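Local coordinates for protein mandelate racemase/muconate lactonizing enzyme (Polaromonas sp., PDB 2OG9) that probably catalyses racemisation or a related reaction on a hydroxy acid, as a TIM-barrel enzyme of the enolase superfamily, at residues L63-Y67 against Q117-A121; F158-I163 against D193-A199; E175-G179 against I350-R354; D219-A223 against P241-D246; I295-L299 against L320-L324. All blocks are in the same frame, centred on the assembly; numbering follows the deposited sequence.

Contact 1: residues L63-Y67 against Q117-A121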
# COMPACT_ATOMS: atom_id res chain seq x y z
N LEU A 63 -24.57 -25.62 30.78
CA LEU A 63 -23.41 -25.50 31.64
C LEU A 63 -22.25 -24.96 30.82
O LEU A 63 -22.01 -25.42 29.70
CB LEU A 63 -23.02 -26.86 32.23
CG LEU A 63 -21.72 -26.95 33.04
CD1 LEU A 63 -21.81 -26.09 34.29
CD2 LEU A 63 -21.46 -28.41 33.42
N GLY A 64 -21.53 -23.99 31.37
CA GLY A 64 -20.40 -23.42 30.66
C GLY A 64 -19.33 -23.02 31.66
O GLY A 64 -19.55 -23.11 32.88
N PHE A 65 -18.17 -22.59 31.18
CA PHE A 65 -17.13 -22.19 32.10
C PHE A 65 -16.05 -21.33 31.45
O PHE A 65 -15.95 -21.27 30.23
CB PHE A 65 -16.48 -23.43 32.75
CG PHE A 65 -15.68 -24.28 31.80
CD1 PHE A 65 -14.33 -24.03 31.59
CD2 PHE A 65 -16.28 -25.33 31.11
CE1 PHE A 65 -13.58 -24.81 30.71
CE2 PHE A 65 -15.55 -26.12 30.23
CZ PHE A 65 -14.19 -25.86 30.03
N SER A 66 -15.30 -20.64 32.29
CA SER A 66 -14.17 -19.83 31.85
C SER A 66 -13.13 -20.16 32.91
O SER A 66 -13.42 -20.95 33.82
CB SER A 66 -14.51 -18.33 31.83
OG SER A 66 -14.91 -17.86 33.10
N TYR A 67 -11.94 -19.59 32.82
CA TYR A 67 -10.92 -19.92 33.79
C TYR A 67 -9.84 -18.85 33.87
O TYR A 67 -9.78 -17.95 33.03
CB TYR A 67 -10.26 -21.26 33.41
CG TYR A 67 -9.29 -21.13 32.26
CD1 TYR A 67 -7.94 -20.88 32.49
CD2 TYR A 67 -9.73 -21.20 30.94
CE1 TYR A 67 -7.05 -20.71 31.43
CE2 TYR A 67 -8.85 -21.02 29.87
CZ TYR A 67 -7.51 -20.77 30.13
OH TYR A 67 -6.62 -20.58 29.09
N GLN A 117 -14.53 -12.62 29.80
CA GLN A 117 -14.28 -14.02 30.13
C GLN A 117 -15.42 -14.48 31.04
O GLN A 117 -15.88 -15.61 30.96
CB GLN A 117 -12.92 -14.16 30.83
CG GLN A 117 -11.77 -13.71 29.92
CD GLN A 117 -10.40 -13.81 30.56
OE1 GLN A 117 -10.26 -13.82 31.79
NE2 GLN A 117 -9.37 -13.85 29.71
N ALA A 118 -15.89 -13.58 31.89
CA ALA A 118 -17.02 -13.90 32.77
C ALA A 118 -18.23 -14.14 31.86
O ALA A 118 -18.98 -15.11 32.02
CB ALA A 118 -17.28 -12.73 33.72
N ILE A 119 -18.40 -13.25 30.89
CA ILE A 119 -19.50 -13.37 29.93
C ILE A 119 -19.41 -14.71 29.21
O ILE A 119 -20.42 -15.37 28.96
CB ILE A 119 -19.46 -12.20 28.91
CG1 ILE A 119 -19.83 -10.89 29.60
CG2 ILE A 119 -20.41 -12.47 27.75
CD1 ILE A 119 -19.73 -9.65 28.70
N GLY A 120 -18.18 -15.12 28.88
CA GLY A 120 -17.96 -16.37 28.19
C GLY A 120 -18.49 -17.60 28.91
O GLY A 120 -18.90 -18.56 28.26
N ALA A 121 -18.47 -17.60 30.23
CA ALA A 121 -18.98 -18.75 30.98
C ALA A 121 -20.47 -18.91 30.68
O ALA A 121 -20.96 -20.03 30.49
CB ALA A 121 -18.77 -18.55 32.48

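Contact 2: residues F158-I163 against D193-A199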
# COMPACT_ATOMS: atom_id res chain seq x y z
N PHE A 158 8.25 -31.05 30.97
CA PHE A 158 8.54 -29.63 31.15
C PHE A 158 10.03 -29.46 30.93
O PHE A 158 10.74 -30.45 30.74
CB PHE A 158 8.15 -29.16 32.55
CG PHE A 158 6.69 -29.34 32.86
CD1 PHE A 158 6.27 -30.33 33.75
CD2 PHE A 158 5.74 -28.52 32.26
CE1 PHE A 158 4.92 -30.51 34.03
CE2 PHE A 158 4.38 -28.69 32.53
CZ PHE A 158 3.97 -29.69 33.42
N LEU A 159 10.51 -28.23 30.96
CA LEU A 159 11.93 -27.97 30.75
C LEU A 159 12.80 -28.71 31.77
O LEU A 159 13.91 -29.13 31.45
CB LEU A 159 12.21 -26.47 30.83
CG LEU A 159 11.78 -25.65 29.61
CD1 LEU A 159 11.73 -24.17 29.97
CD2 LEU A 159 12.77 -25.90 28.47
N HIS A 160 12.28 -28.87 32.98
CA HIS A 160 13.02 -29.54 34.05
C HIS A 160 12.92 -31.07 34.03
O HIS A 160 13.62 -31.74 34.79
CB HIS A 160 12.57 -29.01 35.42
CG HIS A 160 11.10 -29.11 35.66
ND1 HIS A 160 10.46 -30.32 35.84
CD2 HIS A 160 10.14 -28.16 35.74
CE1 HIS A 160 9.17 -30.10 36.03
NE2 HIS A 160 8.95 -28.80 35.97
N THR A 161 12.06 -31.62 33.18
CA THR A 161 11.91 -33.07 33.09
C THR A 161 13.13 -33.70 32.41
O THR A 161 13.45 -33.37 31.27
CB THR A 161 10.65 -33.46 32.29
OG1 THR A 161 9.48 -32.99 32.96
CG2 THR A 161 10.57 -34.98 32.15
N PRO A 162 13.82 -34.62 33.11
CA PRO A 162 15.00 -35.28 32.54
C PRO A 162 14.66 -35.94 31.20
O PRO A 162 13.68 -36.68 31.10
CB PRO A 162 15.37 -36.29 33.61
CG PRO A 162 15.00 -35.58 34.87
CD PRO A 162 13.64 -35.01 34.52
N ILE A 163 15.47 -35.66 30.19
CA ILE A 163 15.28 -36.19 28.85
C ILE A 163 14.80 -37.64 28.80
O ILE A 163 13.76 -37.93 28.20
CB ILE A 163 16.58 -36.08 28.03
CG1 ILE A 163 17.10 -34.64 28.08
CG2 ILE A 163 16.32 -36.49 26.59
CD1 ILE A 163 18.47 -34.47 27.44
N ASP A 193 17.96 -27.27 24.54
CA ASP A 193 16.71 -27.57 23.86
C ASP A 193 16.99 -28.40 22.62
O ASP A 193 16.39 -29.45 22.41
CB ASP A 193 15.98 -26.29 23.46
CG ASP A 193 15.55 -25.47 24.66
OD1 ASP A 193 15.11 -26.07 25.66
OD2 ASP A 193 15.62 -24.22 24.59
N ILE A 194 17.92 -27.92 21.79
CA ILE A 194 18.28 -28.62 20.57
C ILE A 194 18.67 -30.06 20.87
O ILE A 194 18.35 -30.98 20.12
CB ILE A 194 19.44 -27.91 19.84
CG1 ILE A 194 19.04 -26.47 19.53
CG2 ILE A 194 19.78 -28.65 18.56
CD1 ILE A 194 20.09 -25.68 18.78
N ALA A 195 19.36 -30.26 21.99
CA ALA A 195 19.79 -31.59 22.40
C ALA A 195 18.58 -32.43 22.81
O ALA A 195 18.43 -33.57 22.36
CB ALA A 195 20.77 -31.48 23.57
N ARG A 196 17.74 -31.86 23.66
CA ARG A 196 16.54 -32.54 24.13
C ARG A 196 15.62 -32.94 22.98
O ARG A 196 15.11 -34.06 22.94
CB ARG A 196 15.79 -31.65 25.13
CG ARG A 196 16.56 -31.44 26.43
CD ARG A 196 16.01 -30.28 27.24
NE ARG A 196 14.65 -30.51 27.74
CZ ARG A 196 14.33 -31.43 28.64
NH1 ARG A 196 15.27 -32.22 29.15
NH2 ARG A 196 13.07 -31.57 29.04
N VAL A 197 15.40 -32.02 22.04
CA VAL A 197 14.54 -32.29 20.89
C VAL A 197 15.17 -33.35 20.01
O VAL A 197 14.48 -34.22 19.48
CB VAL A 197 14.29 -31.01 20.05
CG1 VAL A 197 13.47 -31.36 18.81
CG2 VAL A 197 13.55 -29.98 20.89
N THR A 198 16.49 -33.28 19.84
CA THR A 198 17.20 -34.26 19.03
C THR A 198 17.03 -35.63 19.67
O THR A 198 16.80 -36.63 18.98
CB THR A 198 18.71 -33.93 18.93
OG1 THR A 198 18.89 -32.65 18.32
CG2 THR A 198 19.44 -34.98 18.10
N ALA A 199 17.15 -35.67 20.99
CA ALA A 199 17.02 -36.90 21.76
C ALA A 199 15.63 -37.50 21.64
O ALA A 199 15.47 -38.71 21.49
CB ALA A 199 17.34 -36.63 23.23

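Contact 3: residues E175-G179 against I350-R354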
# COMPACT_ATOMS: atom_id res chain seq x y z
N GLU A 175 1.84 -44.98 22.54
CA GLU A 175 1.25 -46.31 22.60
C GLU A 175 -0.21 -46.26 23.06
O GLU A 175 -0.98 -47.18 22.79
CB GLU A 175 2.07 -47.23 23.51
CG GLU A 175 1.98 -46.93 25.00
CD GLU A 175 2.93 -47.78 25.83
OE1 GLU A 175 4.16 -47.69 25.61
OE2 GLU A 175 2.45 -48.55 26.70
N ARG A 176 -0.58 -45.18 23.75
CA ARG A 176 -1.95 -45.04 24.22
C ARG A 176 -2.83 -44.37 23.16
O ARG A 176 -4.03 -44.21 23.36
CB ARG A 176 -1.99 -44.24 25.53
CG ARG A 176 -1.53 -42.81 25.39
CD ARG A 176 -1.51 -42.06 26.72
NE ARG A 176 -2.84 -41.89 27.29
CZ ARG A 176 -3.12 -41.02 28.26
NH1 ARG A 176 -2.16 -40.25 28.76
NH2 ARG A 176 -4.36 -40.92 28.73
N GLY A 177 -2.23 -43.97 22.05
CA GLY A 177 -3.01 -43.35 20.99
C GLY A 177 -2.80 -41.88 20.67
O GLY A 177 -3.44 -41.36 19.76
N ILE A 178 -1.91 -41.20 21.40
CA ILE A 178 -1.66 -39.79 21.14
C ILE A 178 -1.07 -39.63 19.74
O ILE A 178 -0.27 -40.45 19.30
CB ILE A 178 -0.70 -39.18 22.19
CG1 ILE A 178 -1.36 -39.21 23.58
CG2 ILE A 178 -0.36 -37.74 21.83
CD1 ILE A 178 -2.58 -38.31 23.71
N GLY A 179 -1.46 -38.56 19.05
CA GLY A 179 -0.97 -38.36 17.69
C GLY A 179 0.24 -37.45 17.50
O GLY A 179 0.68 -37.24 16.38
N ILE A 350 -9.38 -41.25 23.13
CA ILE A 350 -8.39 -41.07 22.08
C ILE A 350 -8.01 -42.42 21.48
O ILE A 350 -7.95 -43.43 22.18
CB ILE A 350 -7.10 -40.39 22.60
CG1 ILE A 350 -6.42 -41.28 23.64
CG2 ILE A 350 -7.43 -39.02 23.18
CD1 ILE A 350 -5.03 -40.80 24.03
N ARG A 351 -7.76 -42.43 20.18
CA ARG A 351 -7.36 -43.64 19.51
C ARG A 351 -6.77 -43.35 18.14
O ARG A 351 -7.22 -42.45 17.43
CB ARG A 351 -8.54 -44.61 19.37
CG ARG A 351 -9.69 -44.12 18.52
CD ARG A 351 -10.87 -45.08 18.63
NE ARG A 351 -11.96 -44.74 17.73
CZ ARG A 351 -13.19 -45.23 17.84
NH1 ARG A 351 -13.49 -46.07 18.81
NH2 ARG A 351 -14.13 -44.87 16.97
N ASP A 352 -5.73 -44.10 17.80
CA ASP A 352 -5.05 -43.95 16.53
C ASP A 352 -4.62 -42.52 16.21
O ASP A 352 -4.73 -42.08 15.07
CB ASP A 352 -5.94 -44.50 15.41
CG ASP A 352 -6.24 -45.98 15.58
OD1 ASP A 352 -5.29 -46.73 15.89
OD2 ASP A 352 -7.41 -46.39 15.42
N GLY A 353 -4.13 -41.82 17.23
CA GLY A 353 -3.65 -40.46 17.04
C GLY A 353 -4.69 -39.34 16.99
O GLY A 353 -4.34 -38.19 16.71
N ARG A 354 -5.94 -39.66 17.28
CA ARG A 354 -7.00 -38.65 17.25
C ARG A 354 -7.93 -38.77 18.46
O ARG A 354 -8.10 -39.86 19.01
CB ARG A 354 -7.83 -38.81 15.97
CG ARG A 354 -7.02 -38.89 14.67
CD ARG A 354 -7.90 -39.20 13.46
NE ARG A 354 -8.73 -38.07 13.04
CZ ARG A 354 -8.33 -37.09 12.23
NH1 ARG A 354 -7.09 -37.10 11.75
NH2 ARG A 354 -9.16 -36.11 11.89

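Contact 4: residues D219-A223 against P241-D246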
# COMPACT_ATOMS: atom_id res chain seq x y z
N ASP A 219 13.80 -13.50 22.18
CA ASP A 219 13.71 -12.16 21.63
C ASP A 219 13.83 -12.38 20.12
O ASP A 219 14.15 -13.49 19.70
CB ASP A 219 14.83 -11.24 22.15
CG ASP A 219 16.23 -11.83 21.98
OD1 ASP A 219 16.49 -12.49 20.95
OD2 ASP A 219 17.07 -11.60 22.87
N ARG A 220 13.56 -11.37 19.31
CA ARG A 220 13.64 -11.56 17.86
C ARG A 220 14.92 -12.22 17.37
O ARG A 220 14.87 -13.17 16.60
CB ARG A 220 13.41 -10.24 17.13
CG ARG A 220 11.97 -9.78 17.17
CD ARG A 220 11.78 -8.56 16.32
NE ARG A 220 10.42 -8.05 16.38
CZ ARG A 220 10.03 -6.92 15.80
NH1 ARG A 220 10.91 -6.20 15.11
NH2 ARG A 220 8.78 -6.50 15.93
N PRO A 221 16.09 -11.73 17.82
CA PRO A 221 17.36 -12.33 17.38
C PRO A 221 17.47 -13.82 17.74
O PRO A 221 17.83 -14.65 16.91
CB PRO A 221 18.40 -11.48 18.10
CG PRO A 221 17.76 -10.14 18.15
CD PRO A 221 16.34 -10.48 18.56
N THR A 222 17.14 -14.15 18.98
CA THR A 222 17.23 -15.54 19.43
C THR A 222 16.23 -16.43 18.68
O THR A 222 16.58 -17.52 18.23
CB THR A 222 16.99 -15.66 20.95
OG1 THR A 222 17.94 -14.82 21.64
CG2 THR A 222 17.18 -17.09 21.42
N ALA A 223 14.99 -15.96 18.54
CA ALA A 223 13.98 -16.73 17.83
C ALA A 223 14.45 -17.02 16.41
O ALA A 223 14.26 -18.11 15.88
CB ALA A 223 12.65 -15.97 17.80
N PRO A 241 7.12 -18.30 19.74
CA PRO A 241 8.55 -18.01 19.80
C PRO A 241 8.86 -16.63 20.38
O PRO A 241 9.92 -16.42 20.97
CB PRO A 241 8.99 -18.14 18.34
CG PRO A 241 7.75 -17.69 17.59
CD PRO A 241 6.65 -18.40 18.35
N LEU A 242 7.92 -15.71 20.23
CA LEU A 242 8.09 -14.33 20.71
C LEU A 242 6.95 -13.87 21.61
O LEU A 242 6.01 -14.62 21.86
CB LEU A 242 8.16 -13.38 19.52
CG LEU A 242 9.26 -13.64 18.49
CD1 LEU A 242 9.00 -12.80 17.24
CD2 LEU A 242 10.62 -13.31 19.10
N ASP A 243 7.04 -12.64 22.09
CA ASP A 243 5.99 -12.07 22.93
C ASP A 243 4.69 -12.21 22.14
O ASP A 243 4.65 -11.93 20.94
CB ASP A 243 6.25 -10.59 23.21
CG ASP A 243 5.11 -9.94 23.97
OD1 ASP A 243 5.00 -10.15 25.20
OD2 ASP A 243 4.30 -9.23 23.34
N ALA A 244 3.63 -12.63 22.82
CA ALA A 244 2.33 -12.83 22.19
C ALA A 244 1.84 -11.64 21.37
O ALA A 244 1.06 -11.79 20.43
CB ALA A 244 1.30 -13.19 23.26
N TYR A 245 2.31 -10.44 21.72
CA TYR A 245 1.87 -9.24 21.02
C TYR A 245 2.80 -8.70 19.94
O TYR A 245 2.51 -7.68 19.33
CB TYR A 245 1.56 -8.15 22.05
CG TYR A 245 0.31 -8.47 22.84
CD1 TYR A 245 -0.95 -8.13 22.35
CD2 TYR A 245 0.37 -9.21 24.02
CE1 TYR A 245 -2.11 -8.52 23.01
CE2 TYR A 245 -0.79 -9.61 24.69
CZ TYR A 245 -2.02 -9.26 24.18
OH TYR A 245 -3.17 -9.67 24.81
N ASP A 246 3.92 -9.39 19.70
CA ASP A 246 4.86 -8.96 18.68
C ASP A 246 4.42 -9.54 17.33
O ASP A 246 5.03 -10.47 16.81
CB ASP A 246 6.28 -9.43 19.02
CG ASP A 246 7.31 -8.89 18.06
OD1 ASP A 246 6.94 -8.08 17.18
OD2 ASP A 246 8.50 -9.28 18.17

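Contact 5: residues I295-L299 against L320-L324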
# COMPACT_ATOMS: atom_id res chain seq x y z
N ILE A 295 -17.75 -19.14 23.10
CA ILE A 295 -17.93 -19.71 21.77
C ILE A 295 -18.30 -18.65 20.73
O ILE A 295 -17.83 -18.70 19.59
CB ILE A 295 -19.02 -20.80 21.80
CG1 ILE A 295 -18.52 -21.99 22.63
CG2 ILE A 295 -19.39 -21.21 20.38
CD1 ILE A 295 -19.59 -23.03 22.99
N THR A 296 -19.14 -17.69 21.13
CA THR A 296 -19.57 -16.64 20.21
C THR A 296 -18.37 -15.88 19.61
O THR A 296 -18.26 -15.79 18.39
CB THR A 296 -20.57 -15.68 20.90
OG1 THR A 296 -21.82 -16.37 21.11
CG2 THR A 296 -20.81 -14.44 20.05
N PRO A 297 -17.48 -15.33 20.45
CA PRO A 297 -16.34 -14.62 19.83
C PRO A 297 -15.37 -15.59 19.14
O PRO A 297 -14.73 -15.24 18.15
CB PRO A 297 -15.71 -13.85 21.00
CG PRO A 297 -16.18 -14.60 22.23
CD PRO A 297 -17.59 -15.00 21.88
N PHE A 298 -15.29 -16.81 19.65
CA PHE A 298 -14.42 -17.83 19.06
C PHE A 298 -14.86 -18.11 17.61
O PHE A 298 -14.02 -18.25 16.73
CB PHE A 298 -14.48 -19.13 19.86
CG PHE A 298 -13.57 -20.22 19.34
CD1 PHE A 298 -12.35 -20.48 19.95
CD2 PHE A 298 -13.93 -20.97 18.22
CE1 PHE A 298 -11.50 -21.47 19.47
CE2 PHE A 298 -13.08 -21.96 17.73
CZ PHE A 298 -11.87 -22.21 18.35
N LEU A 299 -16.16 -18.18 17.38
CA LEU A 299 -16.66 -18.45 16.03
C LEU A 299 -16.31 -17.30 15.08
O LEU A 299 -16.02 -17.53 13.91
CB LEU A 299 -18.18 -18.66 16.05
CG LEU A 299 -18.63 -19.93 16.79
CD1 LEU A 299 -20.13 -20.02 16.75
CD2 LEU A 299 -18.00 -21.16 16.14
N LEU A 320 -14.10 -28.56 25.47
CA LEU A 320 -14.86 -27.61 24.67
C LEU A 320 -14.30 -27.51 23.25
O LEU A 320 -15.04 -27.57 22.27
CB LEU A 320 -14.81 -26.22 25.33
CG LEU A 320 -15.30 -25.02 24.51
CD1 LEU A 320 -16.75 -25.21 24.10
CD2 LEU A 320 -15.15 -23.76 25.34
N HIS A 321 -12.98 -27.39 23.13
CA HIS A 321 -12.36 -27.25 21.82
C HIS A 321 -12.48 -28.42 20.86
O HIS A 321 -12.40 -28.23 19.65
CB HIS A 321 -10.90 -26.83 21.97
CG HIS A 321 -10.74 -25.47 22.58
ND1 HIS A 321 -11.41 -24.36 22.09
CD2 HIS A 321 -10.00 -25.04 23.62
CE1 HIS A 321 -11.08 -23.31 22.81
NE2 HIS A 321 -10.23 -23.69 23.75
N VAL A 322 -12.68 -29.63 21.37
CA VAL A 322 -12.82 -30.77 20.48
C VAL A 322 -14.06 -30.55 19.60
O VAL A 322 -14.07 -30.92 18.42
CB VAL A 322 -12.95 -32.11 21.26
CG1 VAL A 322 -14.17 -32.10 22.16
CG2 VAL A 322 -13.03 -33.26 20.27
N HIS A 323 -15.09 -29.93 20.17
CA HIS A 323 -16.31 -29.65 19.41
C HIS A 323 -16.08 -28.53 18.40
O HIS A 323 -16.50 -28.62 17.25
CB HIS A 323 -17.43 -29.23 20.36
CG HIS A 323 -17.96 -30.35 21.20
ND1 HIS A 323 -18.78 -31.34 20.70
CD2 HIS A 323 -17.75 -30.67 22.50
CE1 HIS A 323 -19.06 -32.21 21.65
NE2 HIS A 323 -18.45 -31.82 22.75
N LEU A 324 -15.41 -27.47 18.84
CA LEU A 324 -15.14 -26.33 17.98
C LEU A 324 -14.19 -26.72 16.84
O LEU A 324 -14.39 -26.33 15.70
CB LEU A 324 -14.58 -25.17 18.81
CG LEU A 324 -15.56 -24.65 19.87
CD1 LEU A 324 -14.89 -23.62 20.77
CD2 LEU A 324 -16.77 -24.04 19.18

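Contact 1: residues L63-Y67 against Q117-A121
Ser66 turns its OG between the backbone N and the carbonyl carbon (chi1 58°), and this sets the hydroxyl over the helix turn of Gln117 and Ala121. The contact belongs to the N-terminal capping domain of the enolase superfamily. There an antiparallel sheet packs against helices. Here strand 61-69, at one side of that sheet, runs alongside helix 114-133, in nearly the opposite direction. The short axes lie at 159° and come within 6.4 Å. Small residues allow such closeness. Gly64 lies against the carbonyl of Ala121. A side chain at Gly64 would run into Ala121 O. Phe65 and Ala121 have the nearest CA atoms, 4.1 Å apart. Ala121 CB touches both Phe65 CA and Ser66 OG, each at 4.0 Å. Ser66 CB sits 3.2 Å from Gln117 O, and the bond from its CA points toward the helix. The polar end of Ser66 is settled by Gln76, whose OE1 it meets in a hydrogen bond. Gln76 also bonds to Gln117 OE1 and Tyr67 O, so one amide ties strand and helix together. Gln117 NE2 bonds to Arg291 O and to Ser108 O of a second subunit. Phe65 and Tyr67 direct their CB atoms away from the helix. All the touching residues are buried. At Gly64 the backbone makes a CA-H...O contact, with CA 3.4 Å from Ala121 O and an angle of 135° at the hydrogen.

Contact 2: residues F158-I163 against D193-A199
The guanidinium of Arg196 presents its edge to Thr161 O and has Leu159 O over one face, 3.5 Å above the plane and offset toward the rim. The grip on Thr161 is end-on. Arg196 NH2 donates to Thr161 O at 2.9 Å, and Arg196 NH1 to the same oxygen at 3.0 Å. The oxygen lies close to the guanidinium plane. The two N-H...O angles, 146° and 140°, are both bent, as expected when two nitrogens share one acceptor. The arginine chain bends at chi3 (66°), and so the flat group reaches the loop carbonyls. Ile163 crosses the arginine chain, with CG1 3.6 Å from Arg196 CG. Ile163 CG2 meets Ala199 CB at 3.5 Å. At the other end Leu159 CD2 touches Asp193 OD1 at 3.7 Å. The polar end of Asp193 is held by the backbone N of Gly186. With Arg196 replaced by an alanine, Thr161 O would probably lose both donors and a gap would open beside Ile163. The loop has its own order. Residues 158-161 form a type I turn, and Thr161 OG1 accepts from Phe158 N. Pro162 then takes the N-cap position of helix 163-175. The contact thus pins a loop and helix start to the next helix, 190-204, and joins neighbouring beta-alpha units on the outside of the TIM barrel.

Contact 3: residues E175-G179 against I350-R354
A Schellman motif closes helix 163-175 here, and it meets a type I' turn made by Arg351 to Arg354. Gly177 is the residue with positive phi that ends the helix. Its backbone angles would jam a CB against the preceding carbonyl, and a CB would also press on Arg351 CA. Gly353 N donates to Gly177 O at 2.7 Å. This bond is weak, with an angle of 126°, and the place of the carbonyl oxygen is less sure. Gly179 CA and Gly353 CA approach to 3.5 Å, which two glycines permit. A CB on Gly179 would clash with Gly353 O. Three glycines therefore let the two backbones touch directly. Beside them is a small apolar patch. Ile350 holds CG1 between its backbone N and carbonyl carbon (chi1 63°), and CD1 reaches across to the loop. Ile350 CD1 meets Ile178 CD1 at 3.5 Å and Arg176 O at 3.6 Å. Ile350 CD1 also lies 4.1 Å from Arg176 NE, obliquely to the guanidinium. Both isoleucines pack on His336 as well. Arg354 points its CB away, and its guanidinium bonds to Ser148 and Glu331. Within the turn, Arg351 N to Arg354 O and Arg354 N to Arg351 O are both hydrogen-bonded. The pairing is that of a two-residue beta hairpin, joining strands 350-351 and 354-356, set against the alpha-to-beta loop that leads into barrel strand 181-184.

Contact 4: residues D219-A223 against P241-D246
Arg220 and Asp246 form a side-on, two-pronged salt bridge with their flat groups nearly coplanar. Arg220 NE donates to the syn lone pair of Asp246 OD2 at 2.9 Å. Arg220 NH2 donates to Asp246 OD1 at 2.7 Å, again on the syn side. Both bonds are nearly straight, at 167° and 172°. The arginine is extended from CG to NE, while Asp246 has CG anti to its backbone N (chi1 -174°) and swings its carboxylate out to meet it. Each partner sits at a helix start. Asp246 is the N-cap of helix 247-256, and its OD1 also accepts from Gly249 N. Asp219 is the N-cap of helix 220-230, with OD1 taking Thr222 N at 2.7 Å. In this TIM-barrel domain the contact links one helix start to the loop after strand 238-239. A leucine in place of Arg220 would probably leave the Asp246 carboxylate without its charged mate. Leu242 packs against the start of the helix: its CD2 lies 3.5 Å from Arg220 N and 3.6 Å from Ala223 CB. Arg220 NH2 also makes a weak bond to Ala308 O of a third subunit. Asp243 forms an Asx turn to Tyr245 N, and its OD1 makes a salt bridge to Arg111 of a second subunit.

Contact 5: residues I295-L299 against L320-L324
Leu324 reaches Phe298 by a CH-pi contact, with CD1 3.8 Å from the ring centroid and 9° off the ring normal. The methyl therefore sits over the centre of one face. Phe298 has CG anti to its backbone N (chi1 -178°), which brings the ring up against Leu324. Leu324 CB adds a contact to Phe298 CE2 at 3.7 Å. The second aromatic contact is an oblique ring pair. The ring centroids of Phe298 and His321 are 5.6 Å apart. The rest is aliphatic. Ile295 CD1 meets Leu320 CD1 at 3.7 Å, and the other branch of Ile295, CG2, meets Leu324 CD2 at 4.0 Å. Leu299 CD2 touches the same Leu324 methyl more distantly. Leu324 thus lies among three residues of helix 295-307. The short helix axes cross at -39° and stay 12.2 Å apart, so these long side chains span the gap. Leu138 and Leu142 of helix 138-142 continue the apolar cluster. Trp127 of helix 114-133 covers Ile295 and Leu299. This is helix packing in the barrel domain, next to the N-terminal domain. With apolar and aromatic groups carrying the contact, it probably depends on close fit and burial rather than on directed polar bonds.

How the contacts relate
Contact 1 lies in the N-terminal capping domain. Contacts 2 to 5 belong to the barrel part of the chain. Contacts 1 and 5 are neighbours, with centres 12 Å apart and nearest atoms about 5 Å apart. Helix 114-133 takes part in contact 1 and also packs against contact 5. Contacts 2 and 3 alternate along the chain, and helix 163-175 runs between them; their centres are 22 Å apart. Contacts 2 and 4 approach to about 8 Å at their nearest atoms. The Arg220 side chain of contact 4 is about 8 Å from a bound calcium ion.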